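Putative acyl-CoA thioester hydrolase YbhC (Escherichia coli K-12, PDB 3GRH) is a putative thioesterase of the outer membrane that belongs to the pectinesterase family yet neither binds pectin nor shows pectinesterase activity. Local coordinates at residues Q118-V123 / G165-G170; W174-S179 / V195-N200; A227-G232 / F250-G255. All coordinates share one frame; numbering follows the deposited sequence.

Contact 1: Q118-V123 / G165-G170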
loop_
_atom_site.group_PDB
_atom_site.type_symbol
_atom_site.label_atom_id
_atom_site.label_comp_id
_atom_site.label_asym_id
_atom_site.label_seq_id
_atom_site.Cartn_x
_atom_site.Cartn_y
_atom_site.Cartn_z
ATOM N N GLN A 118 -4.665 -3.950 -20.681
ATOM C CA GLN A 118 -4.678 -2.481 -20.528
ATOM C C GLN A 118 -6.082 -2.054 -20.050
ATOM O O GLN A 118 -7.098 -2.412 -20.620
ATOM C CB GLN A 118 -4.317 -1.765 -21.849
ATOM C CG GLN A 118 -4.281 -0.203 -21.711
ATOM C CD GLN A 118 -4.240 0.615 -23.014
ATOM O OE1 GLN A 118 -5.008 0.376 -23.977
ATOM N NE2 GLN A 118 -3.381 1.617 -23.033
ATOM N N GLY A 119 -6.138 -1.266 -18.990
ATOM C CA GLY A 119 -7.363 -0.663 -18.539
ATOM C C GLY A 119 -7.501 -0.782 -17.039
ATOM O O GLY A 119 -6.862 -1.615 -16.386
ATOM N N THR A 120 -8.387 0.037 -16.495
ATOM C CA THR A 120 -8.679 -0.001 -15.100
ATOM C C THR A 120 -9.362 -1.290 -14.690
ATOM O O THR A 120 -10.067 -1.924 -15.489
ATOM C CB THR A 120 -9.566 1.190 -14.719
ATOM O OG1 THR A 120 -10.711 1.207 -15.565
ATOM C CG2 THR A 120 -8.822 2.531 -14.755
ATOM N N VAL A 121 -9.266 -1.616 -13.384
ATOM C CA VAL A 121 -10.047 -2.739 -12.808
ATOM C C VAL A 121 -10.569 -2.126 -11.520
ATOM O O VAL A 121 -9.805 -1.776 -10.615
ATOM C CB VAL A 121 -9.178 -3.916 -12.481
ATOM C CG1 VAL A 121 -9.986 -4.996 -11.773
ATOM C CG2 VAL A 121 -8.518 -4.495 -13.725
ATOM N N TYR A 122 -11.873 -2.012 -11.429
ATOM C CA TYR A 122 -12.550 -1.502 -10.226
ATOM C C TYR A 122 -13.329 -2.663 -9.627
ATOM O O TYR A 122 -14.152 -3.316 -10.298
ATOM C CB TYR A 122 -13.511 -0.431 -10.605
ATOM C CG TYR A 122 -12.950 0.927 -10.977
ATOM C CD1 TYR A 122 -11.570 1.182 -11.004
ATOM C CD2 TYR A 122 -13.800 1.902 -11.399
ATOM C CE1 TYR A 122 -11.075 2.394 -11.396
ATOM C CE2 TYR A 122 -13.298 3.092 -11.803
ATOM C CZ TYR A 122 -11.972 3.337 -11.750
ATOM O OH TYR A 122 -11.480 4.606 -12.141
ATOM N N VAL A 123 -13.024 -2.966 -8.362
ATOM C CA VAL A 123 -13.669 -4.116 -7.679
ATOM C C VAL A 123 -14.532 -3.514 -6.594
ATOM O O VAL A 123 -14.028 -2.970 -5.636
ATOM C CB VAL A 123 -12.673 -5.094 -7.052
ATOM C CG1 VAL A 123 -13.383 -6.376 -6.582
ATOM C CG2 VAL A 123 -11.619 -5.528 -8.096
ATOM N N GLY A 165 -18.225 2.147 -23.251
ATOM C CA GLY A 165 -19.212 1.805 -22.221
ATOM C C GLY A 165 -18.776 0.761 -21.226
ATOM O O GLY A 165 -19.591 0.023 -20.708
ATOM N N LYS A 166 -17.484 0.727 -20.955
ATOM C CA LYS A 166 -16.945 -0.103 -19.913
ATOM C C LYS A 166 -17.676 0.107 -18.589
ATOM O O LYS A 166 -17.968 -0.850 -17.863
ATOM C CB LYS A 166 -15.471 0.248 -19.742
ATOM C CG LYS A 166 -14.783 -0.625 -18.808
ATOM C CD LYS A 166 -13.295 -0.366 -18.824
ATOM C CE LYS A 166 -12.561 -1.294 -17.828
ATOM N NZ LYS A 166 -11.041 -1.209 -18.047
ATOM N N TYR A 167 -17.915 1.365 -18.255
ATOM C CA TYR A 167 -18.639 1.758 -17.054
ATOM C C TYR A 167 -19.867 2.505 -17.507
ATOM O O TYR A 167 -19.817 3.458 -18.278
ATOM C CB TYR A 167 -17.773 2.652 -16.127
ATOM C CG TYR A 167 -16.511 1.981 -15.711
ATOM C CD1 TYR A 167 -16.509 0.986 -14.744
ATOM C CD2 TYR A 167 -15.288 2.344 -16.268
ATOM C CE1 TYR A 167 -15.384 0.332 -14.427
ATOM C CE2 TYR A 167 -14.140 1.735 -15.914
ATOM C CZ TYR A 167 -14.162 0.717 -14.973
ATOM O OH TYR A 167 -13.029 0.035 -14.636
ATOM N N MET A 168 -21.010 1.999 -17.050
ATOM C CA MET A 168 -22.318 2.560 -17.337
ATOM C C MET A 168 -23.208 2.352 -16.097
ATOM O O MET A 168 -22.973 1.466 -15.299
ATOM C CB MET A 168 -23.013 1.821 -18.480
ATOM C CG MET A 168 -22.230 1.632 -19.731
ATOM S SD MET A 168 -23.303 1.053 -21.031
ATOM C CE MET A 168 -24.130 2.601 -21.543
ATOM N N PRO A 169 -24.210 3.191 -15.900
ATOM C CA PRO A 169 -25.124 2.984 -14.824
ATOM C C PRO A 169 -25.674 1.570 -14.940
ATOM O O PRO A 169 -25.981 1.066 -16.020
ATOM C CB PRO A 169 -26.212 4.013 -15.084
ATOM C CG PRO A 169 -25.586 5.021 -15.872
ATOM C CD PRO A 169 -24.561 4.373 -16.694
ATOM N N GLY A 170 -25.764 0.891 -13.850
ATOM C CA GLY A 170 -26.282 -0.474 -13.982
ATOM C C GLY A 170 -25.233 -1.508 -14.238
ATOM O O GLY A 170 -25.534 -2.723 -14.162
HETATM O O HOH W 1 -10.382 -2.828 -20.209
HETATM O O HOH W 2 -10.072 1.333 -18.606
#

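Contact 2: W174-S179 / V195-N200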
loop_
_atom_site.group_PDB
_atom_site.type_symbol
_atom_site.label_atom_id
_atom_site.label_comp_id
_atom_site.label_asym_id
_atom_site.label_seq_id
_atom_site.Cartn_x
_atom_site.Cartn_y
_atom_site.Cartn_z
ATOM N N TRP A 174 -20.191 1.134 -11.124
ATOM C CA TRP A 174 -20.634 2.488 -11.493
ATOM C C TRP A 174 -20.408 3.528 -10.419
ATOM O O TRP A 174 -19.991 4.642 -10.735
ATOM C CB TRP A 174 -22.123 2.489 -11.853
ATOM C CG TRP A 174 -22.607 3.867 -12.228
ATOM C CD1 TRP A 174 -23.412 4.642 -11.537
ATOM C CD2 TRP A 174 -22.172 4.625 -13.363
ATOM N NE1 TRP A 174 -23.597 5.844 -12.190
ATOM C CE2 TRP A 174 -22.817 5.859 -13.314
ATOM C CE3 TRP A 174 -21.295 4.368 -14.415
ATOM C CZ2 TRP A 174 -22.623 6.837 -14.282
ATOM C CZ3 TRP A 174 -21.128 5.334 -15.395
ATOM C CH2 TRP A 174 -21.758 6.541 -15.305
ATOM N N TYR A 175 -20.751 3.199 -9.171
ATOM C CA TYR A 175 -20.661 4.196 -8.124
ATOM C C TYR A 175 -19.221 4.706 -7.997
ATOM O O TYR A 175 -18.987 5.873 -7.633
ATOM C CB TYR A 175 -21.219 3.662 -6.822
ATOM C CG TYR A 175 -20.325 2.733 -6.070
ATOM C CD1 TYR A 175 -19.489 3.210 -5.079
ATOM C CD2 TYR A 175 -20.398 1.370 -6.269
ATOM C CE1 TYR A 175 -18.634 2.357 -4.416
ATOM C CE2 TYR A 175 -19.577 0.476 -5.556
ATOM C CZ TYR A 175 -18.700 0.966 -4.619
ATOM O OH TYR A 175 -17.889 0.083 -3.948
ATOM N N MET A 176 -18.259 3.807 -8.230
ATOM C CA MET A 176 -16.806 4.131 -8.175
ATOM C C MET A 176 -16.425 5.083 -9.317
ATOM O O MET A 176 -15.885 6.180 -9.101
ATOM C CB MET A 176 -15.986 2.850 -8.240
ATOM C CG MET A 176 -16.173 2.018 -6.998
ATOM S SD MET A 176 -15.488 0.355 -7.020
ATOM C CE MET A 176 -13.751 0.727 -6.837
ATOM N N TYR A 177 -16.774 4.703 -10.541
ATOM C CA TYR A 177 -16.487 5.494 -11.701
ATOM C C TYR A 177 -17.154 6.827 -11.592
ATOM O O TYR A 177 -16.523 7.839 -11.874
ATOM C CB TYR A 177 -16.946 4.780 -12.931
ATOM C CG TYR A 177 -16.734 5.579 -14.172
ATOM C CD1 TYR A 177 -15.441 5.673 -14.715
ATOM C CD2 TYR A 177 -17.756 6.280 -14.755
ATOM C CE1 TYR A 177 -15.209 6.435 -15.828
ATOM C CE2 TYR A 177 -17.534 7.011 -15.864
ATOM C CZ TYR A 177 -16.264 7.076 -16.407
ATOM O OH TYR A 177 -16.128 7.894 -17.558
ATOM N N ASP A 178 -18.415 6.837 -11.185
ATOM C CA ASP A 178 -19.215 8.092 -11.152
ATOM C C ASP A 178 -18.686 9.094 -10.145
ATOM O O ASP A 178 -18.725 10.286 -10.373
ATOM C CB ASP A 178 -20.650 7.759 -10.822
ATOM C CG ASP A 178 -21.615 8.858 -11.132
ATOM O OD1 ASP A 178 -21.422 9.635 -12.094
ATOM O OD2 ASP A 178 -22.599 8.888 -10.371
ATOM N N SER A 179 -18.135 8.625 -9.046
ATOM C CA SER A 179 -17.524 9.536 -8.062
ATOM C C SER A 179 -16.346 10.330 -8.604
ATOM O O SER A 179 -16.027 11.444 -8.125
ATOM C CB SER A 179 -17.092 8.787 -6.780
ATOM O OG SER A 179 -15.978 7.918 -6.977
ATOM N N VAL A 195 -5.068 2.578 -11.172
ATOM C CA VAL A 195 -5.351 1.596 -12.243
ATOM C C VAL A 195 -6.273 0.520 -11.693
ATOM O O VAL A 195 -7.218 0.112 -12.330
ATOM C CB VAL A 195 -4.031 0.981 -12.799
ATOM C CG1 VAL A 195 -4.361 -0.126 -13.814
ATOM C CG2 VAL A 195 -3.138 2.096 -13.389
ATOM N N PHE A 196 -5.927 -0.012 -10.525
ATOM C CA PHE A 196 -6.664 -1.073 -9.861
ATOM C C PHE A 196 -7.163 -0.460 -8.576
ATOM O O PHE A 196 -6.377 -0.043 -7.743
ATOM C CB PHE A 196 -5.730 -2.271 -9.578
ATOM C CG PHE A 196 -6.400 -3.504 -9.245
ATOM C CD1 PHE A 196 -6.409 -4.593 -10.131
ATOM C CD2 PHE A 196 -7.083 -3.632 -8.104
ATOM C CE1 PHE A 196 -7.038 -5.738 -9.809
ATOM C CE2 PHE A 196 -7.803 -4.836 -7.796
ATOM C CZ PHE A 196 -7.743 -5.862 -8.684
ATOM N N TRP A 197 -8.482 -0.400 -8.424
ATOM C CA TRP A 197 -9.108 0.175 -7.219
ATOM C C TRP A 197 -10.140 -0.772 -6.721
ATOM O O TRP A 197 -11.052 -1.146 -7.407
ATOM C CB TRP A 197 -9.769 1.469 -7.583
ATOM C CG TRP A 197 -10.565 2.162 -6.546
ATOM C CD1 TRP A 197 -10.559 1.933 -5.205
ATOM C CD2 TRP A 197 -11.470 3.270 -6.747
ATOM N NE1 TRP A 197 -11.436 2.781 -4.586
ATOM C CE2 TRP A 197 -12.040 3.565 -5.515
ATOM C CE3 TRP A 197 -11.959 3.921 -7.882
ATOM C CZ2 TRP A 197 -12.986 4.560 -5.353
ATOM C CZ3 TRP A 197 -12.831 4.940 -7.709
ATOM C CH2 TRP A 197 -13.360 5.238 -6.484
ATOM N N SER A 198 -9.904 -1.225 -5.508
ATOM C CA SER A 198 -10.843 -2.134 -4.829
ATOM C C SER A 198 -11.437 -1.554 -3.589
ATOM O O SER A 198 -10.725 -0.961 -2.817
ATOM C CB SER A 198 -10.129 -3.384 -4.461
ATOM O OG SER A 198 -10.967 -4.308 -3.764
ATOM N N GLN A 199 -12.763 -1.741 -3.445
ATOM C CA GLN A 199 -13.418 -1.552 -2.168
ATOM C C GLN A 199 -13.914 -2.866 -1.606
ATOM O O GLN A 199 -14.700 -2.905 -0.642
ATOM C CB GLN A 199 -14.588 -0.616 -2.308
ATOM C CG GLN A 199 -14.173 0.719 -2.859
ATOM C CD GLN A 199 -15.061 1.759 -2.363
ATOM O OE1 GLN A 199 -16.296 1.592 -2.359
ATOM N NE2 GLN A 199 -14.467 2.804 -1.794
ATOM N N ASN A 200 -13.549 -3.980 -2.201
ATOM C CA ASN A 200 -14.059 -5.306 -1.792
ATOM C C ASN A 200 -13.364 -5.761 -0.496
ATOM O O ASN A 200 -12.136 -5.919 -0.414
ATOM C CB ASN A 200 -13.696 -6.268 -2.947
ATOM C CG ASN A 200 -14.242 -7.628 -2.818
ATOM O OD1 ASN A 200 -13.484 -8.631 -2.672
ATOM N ND2 ASN A 200 -15.553 -7.725 -2.794
#

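Contact 3: A227-G232 / F250-G255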
loop_
_atom_site.group_PDB
_atom_site.type_symbol
_atom_site.label_atom_id
_atom_site.label_comp_id
_atom_site.label_asym_id
_atom_site.label_seq_id
_atom_site.Cartn_x
_atom_site.Cartn_y
_atom_site.Cartn_z
ATOM N N ALA A 227 -0.956 2.866 -8.718
ATOM C CA ALA A 227 -1.065 1.572 -9.340
ATOM C C ALA A 227 -2.224 0.819 -8.705
ATOM O O ALA A 227 -3.132 0.455 -9.358
ATOM C CB ALA A 227 0.204 0.806 -9.210
ATOM N N LEU A 228 -2.154 0.588 -7.396
ATOM C CA LEU A 228 -3.163 -0.218 -6.657
ATOM C C LEU A 228 -3.672 0.655 -5.535
ATOM O O LEU A 228 -2.917 1.073 -4.713
ATOM C CB LEU A 228 -2.517 -1.435 -6.076
ATOM C CG LEU A 228 -3.441 -2.308 -5.259
ATOM C CD1 LEU A 228 -4.733 -2.743 -5.898
ATOM C CD2 LEU A 228 -2.590 -3.551 -4.882
ATOM N N ARG A 229 -4.989 0.801 -5.457
ATOM C CA ARG A 229 -5.677 1.388 -4.321
ATOM C C ARG A 229 -6.577 0.364 -3.703
ATOM O O ARG A 229 -7.332 -0.312 -4.422
ATOM C CB ARG A 229 -6.497 2.523 -4.771
ATOM C CG ARG A 229 -7.389 3.091 -3.728
ATOM C CD ARG A 229 -8.098 4.331 -4.069
ATOM N NE ARG A 229 -9.140 4.669 -3.090
ATOM C CZ ARG A 229 -10.038 5.621 -3.304
ATOM N NH1 ARG A 229 -9.993 6.374 -4.401
ATOM N NH2 ARG A 229 -10.998 5.781 -2.435
ATOM N N THR A 230 -6.493 0.202 -2.393
ATOM C CA THR A 230 -7.374 -0.747 -1.724
ATOM C C THR A 230 -8.019 -0.065 -0.529
ATOM O O THR A 230 -7.356 0.591 0.239
ATOM C CB THR A 230 -6.719 -2.097 -1.417
ATOM O OG1 THR A 230 -7.629 -2.934 -0.690
ATOM C CG2 THR A 230 -5.486 -1.946 -0.590
ATOM N N ASP A 231 -9.342 -0.199 -0.439
ATOM C CA ASP A 231 -10.127 0.407 0.677
ATOM C C ASP A 231 -10.825 -0.666 1.525
ATOM O O ASP A 231 -11.395 -0.328 2.591
ATOM C CB ASP A 231 -11.257 1.325 0.112
ATOM C CG ASP A 231 -10.802 2.397 -0.843
ATOM O OD1 ASP A 231 -9.581 2.672 -0.913
ATOM O OD2 ASP A 231 -11.719 2.957 -1.573
ATOM N N GLY A 232 -10.782 -1.934 1.105
ATOM C CA GLY A 232 -11.467 -3.010 1.790
ATOM C C GLY A 232 -10.758 -3.472 3.053
ATOM O O GLY A 232 -9.566 -3.275 3.238
ATOM N N PHE A 250 -1.755 2.805 -2.537
ATOM C CA PHE A 250 -2.511 3.742 -1.726
ATOM C C PHE A 250 -3.564 2.952 -0.979
ATOM O O PHE A 250 -4.333 2.220 -1.588
ATOM C CB PHE A 250 -3.188 4.773 -2.609
ATOM C CG PHE A 250 -3.338 6.109 -1.944
ATOM C CD1 PHE A 250 -2.566 7.160 -2.345
ATOM C CD2 PHE A 250 -4.096 6.261 -0.810
ATOM C CE1 PHE A 250 -2.633 8.401 -1.696
ATOM C CE2 PHE A 250 -4.189 7.477 -0.142
ATOM C CZ PHE A 250 -3.472 8.551 -0.584
ATOM N N VAL A 251 -3.563 3.029 0.342
ATOM C CA VAL A 251 -4.661 2.458 1.062
ATOM C C VAL A 251 -5.522 3.561 1.619
ATOM O O VAL A 251 -5.047 4.621 1.952
ATOM C CB VAL A 251 -4.222 1.606 2.165
ATOM C CG1 VAL A 251 -3.511 0.346 1.547
ATOM C CG2 VAL A 251 -3.219 2.269 3.052
ATOM N N THR A 252 -6.821 3.358 1.623
ATOM C CA THR A 252 -7.679 4.308 2.238
ATOM C C THR A 252 -8.758 3.594 3.016
ATOM O O THR A 252 -8.854 2.358 3.009
ATOM C CB THR A 252 -8.399 5.279 1.256
ATOM O OG1 THR A 252 -9.685 4.738 0.919
ATOM C CG2 THR A 252 -7.631 5.659 -0.040
ATOM N N ASN A 253 -9.478 4.364 3.787
ATOM C CA ASN A 253 -10.566 3.915 4.598
ATOM C C ASN A 253 -11.896 4.475 4.078
ATOM O O ASN A 253 -12.868 4.555 4.787
ATOM C CB ASN A 253 -10.373 4.242 6.099
ATOM C CG ASN A 253 -10.448 5.649 6.414
ATOM O OD1 ASN A 253 -10.269 6.480 5.547
ATOM N ND2 ASN A 253 -10.586 5.955 7.716
ATOM N N SER A 254 -11.921 4.845 2.832
ATOM C CA SER A 254 -13.093 5.371 2.198
ATOM C C SER A 254 -14.221 4.381 2.149
ATOM O O SER A 254 -14.031 3.145 2.001
ATOM C CB SER A 254 -12.706 5.716 0.750
ATOM O OG SER A 254 -13.809 6.207 0.014
ATOM N N GLY A 255 -15.430 4.946 2.205
ATOM C CA GLY A 255 -16.647 4.216 1.872
ATOM C C GLY A 255 -17.085 4.613 0.485
ATOM O O GLY A 255 -16.267 4.968 -0.363
#

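Contact 1: Q118-V123 / G165-G170
Tyr167 reaches across to 118-123 with the end of its ring and meets two side chains there. Its OH accepts a hydrogen bond of 2.8 Å from Thr120 OG1, which lies at the edge of the Tyr167 ring and in its plane. The same OH stands over one face of the Tyr122 ring, offset toward the rim. The two rings are tilted by 26° but slid so far apart, 5.0 Å between centroids, that they barely overlap; the closest carbons are Tyr122 CD2 and Tyr167 CE1 at 3.8 Å. Thr120 and Tyr122 lie two residues apart on 115-123, a strand of the right-handed parallel beta-helix that marks the pectinesterase family, and both turn toward the loop that joins helices 154-161 and 174-181. Gln93 ties the junction further, its OE1 bonding to Tyr167 OH and to the backbone N of Tyr122. A phenylalanine in place of Tyr167 would probably leave Thr120 OG1 and Gln93 without their shared phenolic mate. Lys166 leaves its backbone with CG anti to N (chi1 -174°) and stays extended, which carries NZ to Thr120 O at 2.8 Å, in the carbonyl plane and on a lone pair. Two waters also accept from Lys166 NZ, each at 2.8 Å; one is in turn held by Thr120 N, the other donates weakly to Gln118 O.

Contact 2: W174-S179 / V195-N200
The Trp197 indole carries the methyl of Met176 on one face: CE lies 3.4 Å from the centroid of the five-membered ring and only 12° off its normal, a CH-pi contact. Met176 SD stands above the six-membered ring at a distance, 5.0 Å from its centroid, making a Met-aromatic contact. At the indole edge, in plane, Ser179 OG comes to 3.8 Å from Trp197 CH2, while this hydroxyl donates to Met176 O one turn back. The bend of the methionine at its last torsion brings CE back over the indole and within 3.3 Å of Trp197 O. The Tyr175 ring has Met176 CG over a face and Gln199 OE1 at its edge; ring and amide planes stand 49° apart. Tyr175 OH donates to Gln199 OE1 over 2.7 Å, tilted 21° from the carbonyl plane. Trp197 NE1 and Gln199 NE2 both bond Asp231 OD2, which ties the indole and the amide to one carboxylate oxygen. Helix 174-181 thus lies against strand 196-198 of the beta-helix through Tyr175, Met176 and Ser179; that strand runs between strands 115-123 and 228-230, with Tyr122 of the former meeting Trp197 edge-to-face.

Contact 3: A227-G232 / F250-G255
Asp231 OD1 is gripped by two donors from different directions. Thr252 OG1 gives it a hydrogen bond of 2.8 Å from above the carboxylate plane, whereas Arg229 NE approaches at 3.0 Å on the syn lone pair, within the guanidinium plane, as a salt bridge. The arginine is extended from CG to NE, with CG anti to the backbone N (chi1 172°), and this straight run along 227-232 sets its guanidinium beside the aspartate two residues on. Thr252 CG2 touches Arg229 NE at 3.5 Å, and Ser254 CB lies at the guanidinium edge, near NH2. Thr252 OG1 also accepts from Ser254 N, an ST turn, so the hydroxyl is fixed as donor and acceptor at once. The other oxygen, OD2, has partners on strand 196-198 and the residue after it, and Arg229 NH1 is held by Asn258 OD1; the buried carboxylate is therefore well satisfied, and the nearby guanidinium would probably favour its ionised form. On the face opposite Arg229 and Phe250, Thr230 CG2 and Val251 CG1 lie side by side at 3.7 Å. The backbones pair in parallel: Phe250 N donates to Leu228 O, Thr230 N to Phe250 O, and Thr252 N to Thr230 O at 3.1 Å. Such in-register stacking of strands from successive coils is typical of the parallel beta-helix, and the Phe250 side chain lies about 7 Å from that of Asp280, the predicted nucleophile.

All three contacts reach neighbouring strands of the beta-helix: 115-123 in contact 1, 196-198 in contact 2, then 228-230 and 249-251 in contact 3. Contacts 1 and 2 dock the segment around helix 174-181 onto the coils through side chains, whereas contact 3 is made largely by backbone pairing of two coils. Burial is high throughout, but contact 1, farthest from the chain centre, admits water round a lysine, and contact 3, the most central, buries a charged pair and, through Phe250, comes near the predicted active site. Contact 2 lies between: its backbone bonds to Val123 on one side and to Arg229 on the other, and a side-chain amide links it to the carboxylate of contact 3.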